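Local coordinates for protein putative metalloprotease II (PDB 4ON1) that probably acts as a zinc-dependent metalloendopeptidase, an extracellular enzyme encoded by the pathogenicity island of Bacteroides fragilis, at residues 109-114 / 215-219; 68-74 / 86-92. All coordinates share one frame; numbering follows the deposited sequence.

Contact 1. Residues 109-114 / 215-219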
ATOM      1  N   TYR A 109       6.694  15.723   2.574  1.00 13.04           N
ATOM      2  CA  TYR A 109       5.799  16.014   3.692  1.00 19.59           C
ATOM      3  C   TYR A 109       5.601  17.513   3.853  1.00 18.04           C
ATOM      4  O   TYR A 109       6.532  18.285   3.655  1.00 19.85           O
ATOM      5  CB  TYR A 109       6.350  15.424   4.989  1.00 12.38           C
ATOM      6  CG  TYR A 109       5.976  13.975   5.200  1.00 17.31           C
ATOM      7  CD1 TYR A 109       6.527  12.970   4.414  1.00  9.66           C
ATOM      8  CD2 TYR A 109       5.077  13.616   6.193  1.00 16.23           C
ATOM      9  CE1 TYR A 109       6.180  11.644   4.609  1.00 17.01           C
ATOM     10  CE2 TYR A 109       4.735  12.301   6.402  1.00 11.95           C
ATOM     11  CZ  TYR A 109       5.286  11.320   5.605  1.00 14.54           C
ATOM     12  OH  TYR A 109       4.939  10.012   5.816  1.00 16.57           O
ATOM     13  N   LYS A 110       4.389  17.930   4.204  1.00 18.24           N
ATOM     14  CA  LYS A 110       4.116  19.356   4.333  1.00 15.77           C
ATOM     15  C   LYS A 110       4.871  19.965   5.507  1.00 18.90           C
ATOM     16  O   LYS A 110       5.456  21.048   5.397  1.00 17.05           O
ATOM     17  CB  LYS A 110       2.621  19.624   4.482  1.00 16.69           C
ATOM     18  CG  LYS A 110       2.314  21.108   4.614  1.00 24.70           C
ATOM     19  CD  LYS A 110       0.821  21.401   4.604  1.00 39.79           C
ATOM     20  CE  LYS A 110       0.105  20.643   5.698  1.00 46.90           C
ATOM     21  NZ  LYS A 110      -1.349  20.978   5.739  1.00 55.46           N
ATOM     22  N   ASP A 111       4.865  19.259   6.627  1.00 17.56           N
ATOM     23  CA  ASP A 111       5.508  19.750   7.840  1.00 20.35           C
ATOM     24  C   ASP A 111       7.009  19.460   7.805  1.00 24.71           C
ATOM     25  O   ASP A 111       7.420  18.308   7.666  1.00 22.70           O
ATOM     26  CB  ASP A 111       4.864  19.113   9.072  1.00 19.66           C
ATOM     27  CG  ASP A 111       5.507  19.569  10.366  1.00 34.91           C
ATOM     28  OD1 ASP A 111       5.040  20.579  10.938  1.00 55.36           O
ATOM     29  OD2 ASP A 111       6.484  18.926  10.804  1.00 51.34           O
ATOM     30  N   LYS A 112       7.823  20.509   7.913  1.00 15.49           N
ATOM     31  CA  LYS A 112       9.274  20.358   7.813  1.00 22.64           C
ATOM     32  C   LYS A 112       9.856  19.430   8.879  1.00 23.77           C
ATOM     33  O   LYS A 112      10.739  18.623   8.582  1.00 25.36           O
ATOM     34  CB  LYS A 112       9.969  21.721   7.908  1.00 39.88           C
ATOM     35  CG  LYS A 112      11.484  21.598   8.040  1.00 61.98           C
ATOM     36  CD  LYS A 112      12.228  22.924   7.984  1.00 79.01           C
ATOM     37  CE  LYS A 112      13.738  22.685   7.919  1.00 75.58           C
ATOM     38  NZ  LYS A 112      14.512  23.899   7.536  1.00 75.57           N
ATOM     39  N   GLU A 113       9.362  19.534  10.113  1.00 24.78           N
ATOM     40  CA  GLU A 113       9.843  18.656  11.178  1.00 23.54           C
ATOM     41  C   GLU A 113       9.531  17.207  10.842  1.00 20.96           C
ATOM     42  O   GLU A 113      10.394  16.337  10.973  1.00 26.43           O
ATOM     43  CB  GLU A 113       9.237  19.010  12.540  1.00 26.09           C
ATOM     44  CG  GLU A 113       9.496  20.425  13.021  1.00 66.25           C
ATOM     45  CD  GLU A 113       8.982  20.648  14.433  1.00 83.90           C
ATOM     46  OE1 GLU A 113       9.090  19.712  15.258  1.00 90.88           O
ATOM     47  OE2 GLU A 113       8.478  21.755  14.720  1.00 81.26           O
ATOM     48  N   ARG A 114       8.296  16.938  10.434  1.00 18.67           N
ATOM     49  CA  ARG A 114       7.927  15.570  10.081  1.00 20.00           C
ATOM     50  C   ARG A 114       8.801  15.096   8.925  1.00 19.86           C
ATOM     51  O   ARG A 114       9.285  13.964   8.936  1.00 18.81           O
ATOM     52  CB  ARG A 114       6.443  15.460   9.716  1.00 19.02           C
ATOM     53  CG  ARG A 114       5.942  14.007   9.557  1.00 16.67           C
ATOM     54  CD  ARG A 114       6.176  13.167  10.816  1.00 16.92           C
ATOM     55  NE  ARG A 114       5.809  11.758  10.636  1.00 18.60           N
ATOM     56  CZ  ARG A 114       6.436  10.746  11.234  1.00 26.07           C
ATOM     57  NH1 ARG A 114       7.449  10.990  12.049  1.00 21.63           N
ATOM     58  NH2 ARG A 114       6.053   9.495  11.024  1.00 20.60           N
ATOM     59  N   SER A 215       4.624   2.422  11.651  1.00 16.24           N
ATOM     60  CA  SER A 215       4.144   2.545  10.269  1.00 14.76           C
ATOM     61  C   SER A 215       4.120   4.010   9.845  1.00 22.77           C
ATOM     62  O   SER A 215       3.512   4.839  10.522  1.00 17.00           O
ATOM     63  CB  SER A 215       2.749   1.940  10.118  1.00 16.97           C
ATOM     64  OG  SER A 215       2.816   0.529  10.050  1.00 16.80           O
ATOM     65  N   LEU A 216       4.778   4.326   8.730  1.00 15.04           N
ATOM     66  CA  LEU A 216       4.825   5.698   8.241  1.00 17.75           C
ATOM     67  C   LEU A 216       3.589   6.020   7.406  1.00 21.89           C
ATOM     68  O   LEU A 216       3.120   5.180   6.644  1.00 12.75           O
ATOM     69  CB  LEU A 216       6.093   5.927   7.418  1.00 19.34           C
ATOM     70  CG  LEU A 216       7.415   5.553   8.091  1.00 22.79           C
ATOM     71  CD1 LEU A 216       8.603   5.879   7.171  1.00 19.85           C
ATOM     72  CD2 LEU A 216       7.559   6.241   9.451  1.00 15.17           C
ATOM     73  N   GLU A 217       3.078   7.244   7.545  1.00 13.04           N
ATOM     74  CA  GLU A 217       1.846   7.651   6.868  1.00 18.58           C
ATOM     75  C   GLU A 217       1.849   7.345   5.368  1.00 18.77           C
ATOM     76  O   GLU A 217       0.917   6.717   4.861  1.00 13.69           O
ATOM     77  CB  GLU A 217       1.603   9.152   7.091  1.00 21.05           C
ATOM     78  CG  GLU A 217       1.547   9.568   8.556  1.00 32.19           C
ATOM     79  CD  GLU A 217       2.902   9.982   9.094  1.00 35.65           C
ATOM     80  OE1 GLU A 217       3.780   9.101   9.184  1.00 25.96           O
ATOM     81  OE2 GLU A 217       3.101  11.178   9.411  1.00 23.70           O
ATOM     82  N   HIS A 218       2.900   7.762   4.665  1.00 13.38           N
ATOM     83  CA  HIS A 218       2.969   7.559   3.220  1.00 13.56           C
ATOM     84  C   HIS A 218       3.168   6.090   2.845  1.00 12.80           C
ATOM     85  O   HIS A 218       2.779   5.669   1.761  1.00 15.53           O
ATOM     86  CB  HIS A 218       4.098   8.391   2.612  1.00 15.02           C
ATOM     87  CG  HIS A 218       5.458   7.879   2.950  1.00 21.35           C
ATOM     88  ND1 HIS A 218       6.085   8.166   4.144  1.00 15.89           N
ATOM     89  CD2 HIS A 218       6.298   7.065   2.267  1.00 15.79           C
ATOM     90  CE1 HIS A 218       7.262   7.569   4.172  1.00 22.73           C
ATOM     91  NE2 HIS A 218       7.416   6.891   3.046  1.00 23.75           N
ATOM     92  N   ASP A 219       3.804   5.315   3.720  1.00 16.28           N
ATOM     93  CA  ASP A 219       3.940   3.879   3.473  1.00 14.30           C
ATOM     94  C   ASP A 219       2.577   3.185   3.458  1.00 16.32           C
ATOM     95  O   ASP A 219       2.316   2.333   2.611  1.00 18.31           O
ATOM     96  CB  ASP A 219       4.833   3.216   4.528  1.00 12.09           C
ATOM     97  CG  ASP A 219       6.313   3.394   4.238  1.00 28.17           C
ATOM     98  OD1 ASP A 219       6.678   3.532   3.048  1.00 27.72           O
ATOM     99  OD2 ASP A 219       7.113   3.377   5.198  1.00 23.92           O
TER
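R114 and E217 meet through a side-on, two-nitrogen salt bridge, and following E217 outward from its backbone shows how the contact is built. Its CB lies 3.7 Å from Y109 OH. The chain then bends at chi2 (91°), which swings the carboxylate over toward R114. CD lies at the edge of the guanidinium, near its plane, and the two flat groups are nearly coplanar, 26° apart. OE2 takes the N-H of R114 NE at 3.0 Å through its syn lone pair and also approaches the edge of the Y109 ring, 3.6 Å from CE2. E217 OE1 takes the N-H of R114 NH2, likewise at 3.0 Å and almost straight (175° at the hydrogen), though the nitrogen sits a little out of the carboxylate plane. The remaining nitrogen, NH1, is engaged by E117, so two acidic groups hold this guanidinium. The arrangement joins the first turns of helix 112-126, in the fragilysin-type N-terminal domain, to those of helix 217-230. D111 is the N-cap of the former: its OD2 accepts from R114 N at 2.7 Å, fixing the turn from which the arginine reaches across. Beside the salt bridge, Y109 OH and H218 ND1 share a hydrogen bond of 2.7 Å that lies near the plane of both rings, while the ring planes themselves are almost perpendicular. H218 NE2 is bound to Y122 OH, leaving both imidazole nitrogens partnered and the ring's rotation fixed. L216 CD2 approaches R114 NH2 at 3.9 Å.

Contact 2. Residues 68-74 / 86-92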
ATOM      1  N   GLU A  68      -7.890   9.144   6.241  1.00 13.20           N
ATOM      2  CA  GLU A  68      -6.678   9.224   7.043  1.00 19.00           C
ATOM      3  C   GLU A  68      -6.787  10.438   7.971  1.00 17.53           C
ATOM      4  O   GLU A  68      -6.930  11.573   7.501  1.00 18.16           O
ATOM      5  CB  GLU A  68      -5.458   9.338   6.124  1.00 13.22           C
ATOM      6  CG  GLU A  68      -4.120   9.572   6.796  1.00 24.88           C
ATOM      7  CD  GLU A  68      -3.059   9.995   5.788  1.00 30.87           C
ATOM      8  OE1 GLU A  68      -2.476   9.109   5.119  1.00 23.38           O
ATOM      9  OE2 GLU A  68      -2.826  11.222   5.642  1.00 18.76           O
ATOM     10  N   SER A  69      -6.761  10.199   9.279  1.00 17.63           N
ATOM     11  CA  SER A  69      -6.993  11.266  10.259  1.00 24.36           C
ATOM     12  C   SER A  69      -8.267  12.040   9.953  1.00 24.18           C
ATOM     13  O   SER A  69      -8.275  13.275   9.978  1.00 27.81           O
ATOM     14  CB  SER A  69      -5.809  12.234  10.296  1.00 28.53           C
ATOM     15  OG  SER A  69      -4.615  11.557  10.649  1.00 37.00           O
ATOM     16  N   ASN A  70      -9.330  11.302   9.640  1.00 22.27           N
ATOM     17  CA  ASN A  70     -10.614  11.871   9.236  1.00 25.01           C
ATOM     18  C   ASN A  70     -10.510  12.834   8.056  1.00 20.29           C
ATOM     19  O   ASN A  70     -11.300  13.774   7.954  1.00 24.70           O
ATOM     20  CB  ASN A  70     -11.267  12.594  10.413  1.00 36.91           C
ATOM     21  CG  ASN A  70     -11.388  11.710  11.632  1.00 57.96           C
ATOM     22  OD1 ASN A  70     -12.163  10.752  11.647  1.00 57.11           O
ATOM     23  ND2 ASN A  70     -10.622  12.031  12.669  1.00 62.22           N
ATOM     24  N   ARG A  71      -9.545  12.600   7.171  1.00 15.19           N
ATOM     25  CA  ARG A  71      -9.402  13.426   5.973  1.00 20.07           C
ATOM     26  C   ARG A  71      -9.212  12.536   4.753  1.00 20.42           C
ATOM     27  O   ARG A  71      -8.618  11.464   4.858  1.00 15.28           O
ATOM     28  CB  ARG A  71      -8.216  14.377   6.095  1.00 16.53           C
ATOM     29  CG  ARG A  71      -8.314  15.423   7.205  1.00 21.35           C
ATOM     30  CD  ARG A  71      -9.383  16.463   6.941  1.00 31.94           C
ATOM     31  NE  ARG A  71      -9.384  17.491   7.982  1.00 42.21           N
ATOM     32  CZ  ARG A  71     -10.170  17.479   9.053  1.00 45.62           C
ATOM     33  NH1 ARG A  71     -11.006  16.469   9.253  1.00 37.78           N
ATOM     34  NH2 ARG A  71     -10.098  18.465   9.938  1.00 47.84           N
ATOM     35  N   PRO A  72      -9.718  12.976   3.592  1.00 18.29           N
ATOM     36  CA  PRO A  72      -9.566  12.169   2.376  1.00 12.07           C
ATOM     37  C   PRO A  72      -8.124  12.150   1.868  1.00 12.13           C
ATOM     38  O   PRO A  72      -7.391  13.137   2.002  1.00 13.87           O
ATOM     39  CB  PRO A  72     -10.495  12.862   1.370  1.00 19.06           C
ATOM     40  CG  PRO A  72     -10.589  14.286   1.851  1.00 32.38           C
ATOM     41  CD  PRO A  72     -10.436  14.244   3.355  1.00 18.81           C
ATOM     42  N   VAL A  73      -7.723  11.012   1.307  1.00 11.65           N
ATOM     43  CA  VAL A  73      -6.454  10.890   0.594  1.00 13.40           C
ATOM     44  C   VAL A  73      -6.769  10.434  -0.829  1.00 18.16           C
ATOM     45  O   VAL A  73      -7.649   9.607  -1.032  1.00 12.36           O
ATOM     46  CB  VAL A  73      -5.491   9.884   1.269  1.00 12.58           C
ATOM     47  CG1 VAL A  73      -4.217   9.720   0.442  1.00 10.16           C
ATOM     48  CG2 VAL A  73      -5.163  10.315   2.697  1.00  9.38           C
ATOM     49  N   TYR A  74      -6.085  11.004  -1.812  1.00 13.60           N
ATOM     50  CA  TYR A  74      -6.413  10.737  -3.203  1.00 14.01           C
ATOM     51  C   TYR A  74      -5.296   9.970  -3.911  1.00 17.38           C
ATOM     52  O   TYR A  74      -4.112  10.162  -3.630  1.00 16.26           O
ATOM     53  CB  TYR A  74      -6.728  12.050  -3.931  1.00 12.91           C
ATOM     54  CG  TYR A  74      -7.869  12.832  -3.304  1.00 26.98           C
ATOM     55  CD1 TYR A  74      -9.188  12.409  -3.444  1.00 25.74           C
ATOM     56  CD2 TYR A  74      -7.626  13.979  -2.556  1.00 22.49           C
ATOM     57  CE1 TYR A  74     -10.235  13.115  -2.868  1.00 23.64           C
ATOM     58  CE2 TYR A  74      -8.667  14.693  -1.972  1.00 23.43           C
ATOM     59  CZ  TYR A  74      -9.964  14.256  -2.134  1.00 24.68           C
ATOM     60  OH  TYR A  74     -10.994  14.965  -1.564  1.00 27.57           O
ATOM     61  N   ALA A  86       0.672   8.300  -7.972  1.00 11.65           N
ATOM     62  CA  ALA A  86       0.884   9.399  -7.041  1.00 13.10           C
ATOM     63  C   ALA A  86      -0.161   9.356  -5.952  1.00 17.59           C
ATOM     64  O   ALA A  86      -1.223   8.751  -6.116  1.00 17.28           O
ATOM     65  CB  ALA A  86       0.848  10.753  -7.764  1.00 11.20           C
ATOM     66  N   ILE A  87       0.168   9.984  -4.830  1.00 16.60           N
ATOM     67  CA  ILE A  87      -0.719  10.066  -3.679  1.00 16.08           C
ATOM     68  C   ILE A  87      -0.782  11.501  -3.186  1.00 17.19           C
ATOM     69  O   ILE A  87       0.256  12.137  -3.046  1.00 12.12           O
ATOM     70  CB  ILE A  87      -0.227   9.145  -2.548  1.00 12.52           C
ATOM     71  CG1 ILE A  87      -0.117   7.702  -3.063  1.00 17.30           C
ATOM     72  CG2 ILE A  87      -1.156   9.215  -1.351  1.00 12.74           C
ATOM     73  CD1 ILE A  87       0.533   6.750  -2.086  1.00 16.44           C
ATOM     74  N   LEU A  88      -1.987  12.015  -2.932  1.00 11.90           N
ATOM     75  CA  LEU A  88      -2.119  13.338  -2.331  1.00 17.61           C
ATOM     76  C   LEU A  88      -2.836  13.261  -1.001  1.00 19.52           C
ATOM     77  O   LEU A  88      -4.016  12.927  -0.938  1.00 16.34           O
ATOM     78  CB  LEU A  88      -2.869  14.312  -3.247  1.00 12.02           C
ATOM     79  CG  LEU A  88      -3.139  15.667  -2.570  1.00 19.96           C
ATOM     80  CD1 LEU A  88      -1.845  16.358  -2.133  1.00 14.20           C
ATOM     81  CD2 LEU A  88      -3.940  16.581  -3.477  1.00 16.48           C
ATOM     82  N   SER A  89      -2.102  13.568   0.062  1.00  9.39           N
ATOM     83  CA  SER A  89      -2.685  13.719   1.385  1.00 11.79           C
ATOM     84  C   SER A  89      -2.543  15.167   1.801  1.00 16.80           C
ATOM     85  O   SER A  89      -1.757  15.904   1.211  1.00 12.86           O
ATOM     86  CB  SER A  89      -1.987  12.802   2.390  1.00 11.63           C
ATOM     87  OG  SER A  89      -2.212  13.225   3.723  1.00 16.66           O
ATOM     88  N   GLN A  90      -3.283  15.581   2.819  1.00 14.46           N
ATOM     89  CA  GLN A  90      -3.134  16.940   3.314  1.00 23.57           C
ATOM     90  C   GLN A  90      -1.800  17.129   4.043  1.00 22.40           C
ATOM     91  O   GLN A  90      -1.356  18.258   4.235  1.00 17.70           O
ATOM     92  CB  GLN A  90      -4.308  17.308   4.229  1.00 18.82           C
ATOM     93  CG  GLN A  90      -5.615  17.459   3.460  1.00 25.94           C
ATOM     94  CD  GLN A  90      -6.790  17.812   4.342  1.00 36.04           C
ATOM     95  OE1 GLN A  90      -6.623  18.197   5.500  1.00 44.32           O
ATOM     96  NE2 GLN A  90      -7.993  17.700   3.789  1.00 27.54           N
ATOM     97  N   SER A  91      -1.155  16.024   4.414  1.00 12.62           N
ATOM     98  CA  SER A  91       0.093  16.059   5.188  1.00 21.76           C
ATOM     99  C   SER A  91       1.337  15.673   4.387  1.00 18.54           C
ATOM    100  O   SER A  91       2.470  15.906   4.820  1.00 13.83           O
ATOM    101  CB  SER A  91      -0.016  15.128   6.393  1.00 23.25           C
ATOM    102  OG  SER A  91      -1.134  15.468   7.185  1.00 36.91           O
ATOM    103  N   TYR A  92       1.133  15.034   3.243  1.00  9.49           N
ATOM    104  CA  TYR A  92       2.256  14.567   2.448  1.00 13.34           C
ATOM    105  C   TYR A  92       1.778  14.263   1.035  1.00 20.47           C
ATOM    106  O   TYR A  92       0.578  14.176   0.784  1.00 12.88           O
ATOM    107  CB  TYR A  92       2.883  13.317   3.083  1.00  8.91           C
ATOM    108  CG  TYR A  92       1.908  12.168   3.127  1.00 13.28           C
ATOM    109  CD1 TYR A  92       1.761  11.315   2.035  1.00 16.78           C
ATOM    110  CD2 TYR A  92       1.101  11.962   4.237  1.00 14.60           C
ATOM    111  CE1 TYR A  92       0.860  10.284   2.057  1.00 15.78           C
ATOM    112  CE2 TYR A  92       0.191  10.929   4.272  1.00 12.09           C
ATOM    113  CZ  TYR A  92       0.077  10.095   3.172  1.00 15.04           C
ATOM    114  OH  TYR A  92      -0.825   9.068   3.177  1.00 16.18           O
TER
HETATM  115  O   HOH W   1      -1.355  12.089   7.618  1.00 42.45           O
HETATM  116  O   HOH W   2      -8.364  19.839   6.953  1.00 39.81           O
HETATM  117  O   HOH W   3      -5.515  14.135   3.869  1.00 14.25           O
HETATM  118  O   HOH W   4      -5.765  14.863   0.248  1.00 25.75           O
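E68 and Y92 reach for each other from opposite directions beside the open end of the beta hairpin of strands 71-78 and 84-88, within the fragilysin-type N-terminal domain. E68 holds CG trans to its amide nitrogen (chi1 174°) and, with the chain extended beyond it, brings its carboxylate to the edge of the tyrosine ring, the two planes 37° apart. Y92 OH donates to the syn lone pair of E68 OE1 at 2.5 Å, and the same hydroxyl is bonded to T221 of helix 217-230. The other oxygen, E68 OE2, receives S89 OG at 2.8 Å, also on the syn side but tilted from the carboxylate plane; a water donates to OE2 as well. Each carboxylate oxygen therefore has a donor from segment 86-92. S89 OG in turn accepts from S91 N, an ST turn that shapes the bend leading to Y92, and S89 CB rests over one face of the Y92 ring near its rim.

On the strands, Y74 and L88 form an antiparallel hydrogen-bonded pair, Y74 N to L88 O at 3.0 Å and L88 N to Y74 O at 2.9 Å, and their side chains lie on the same face of the sheet. L88 there packs on helix 28-35. V73 and I87 cross obliquely, V73 CG1 meeting I87 CG2 at 3.6 Å. Beyond the Y74-L88 pair, water bridges the backbones: one donates to both P72 O and L88 O, another links P72 O to Q90 N. At the exposed margin Q90 lies across the aliphatic part of R71, with amide and guanidinium planes 54° apart. Q90 OE1 comes within 3.6 Å of R71 CD, and a water connects that oxygen to R71 NE.

The two contacts follow one another along the chain, 68-74 / 86-92 first, with centres 11 Å apart, and they touch directly. K110 N lies 2.9 Å from S91 O, a probable hydrogen bond, so the turn of 86-92 is tied to the residues just ahead of helix 112-126. Y92 lies between them: its ring meets that of Y109 with planes about 35° apart, and Y92 CE1 lies 3.6 Å from H218 CA. Helix 217-230 is common to both: contact 1 includes its first turn, and contact 2 packs E68 and I87 against T221 one turn further on. Neither includes a ligand of the zinc ion, which is held by D176, H334, H338 and H344.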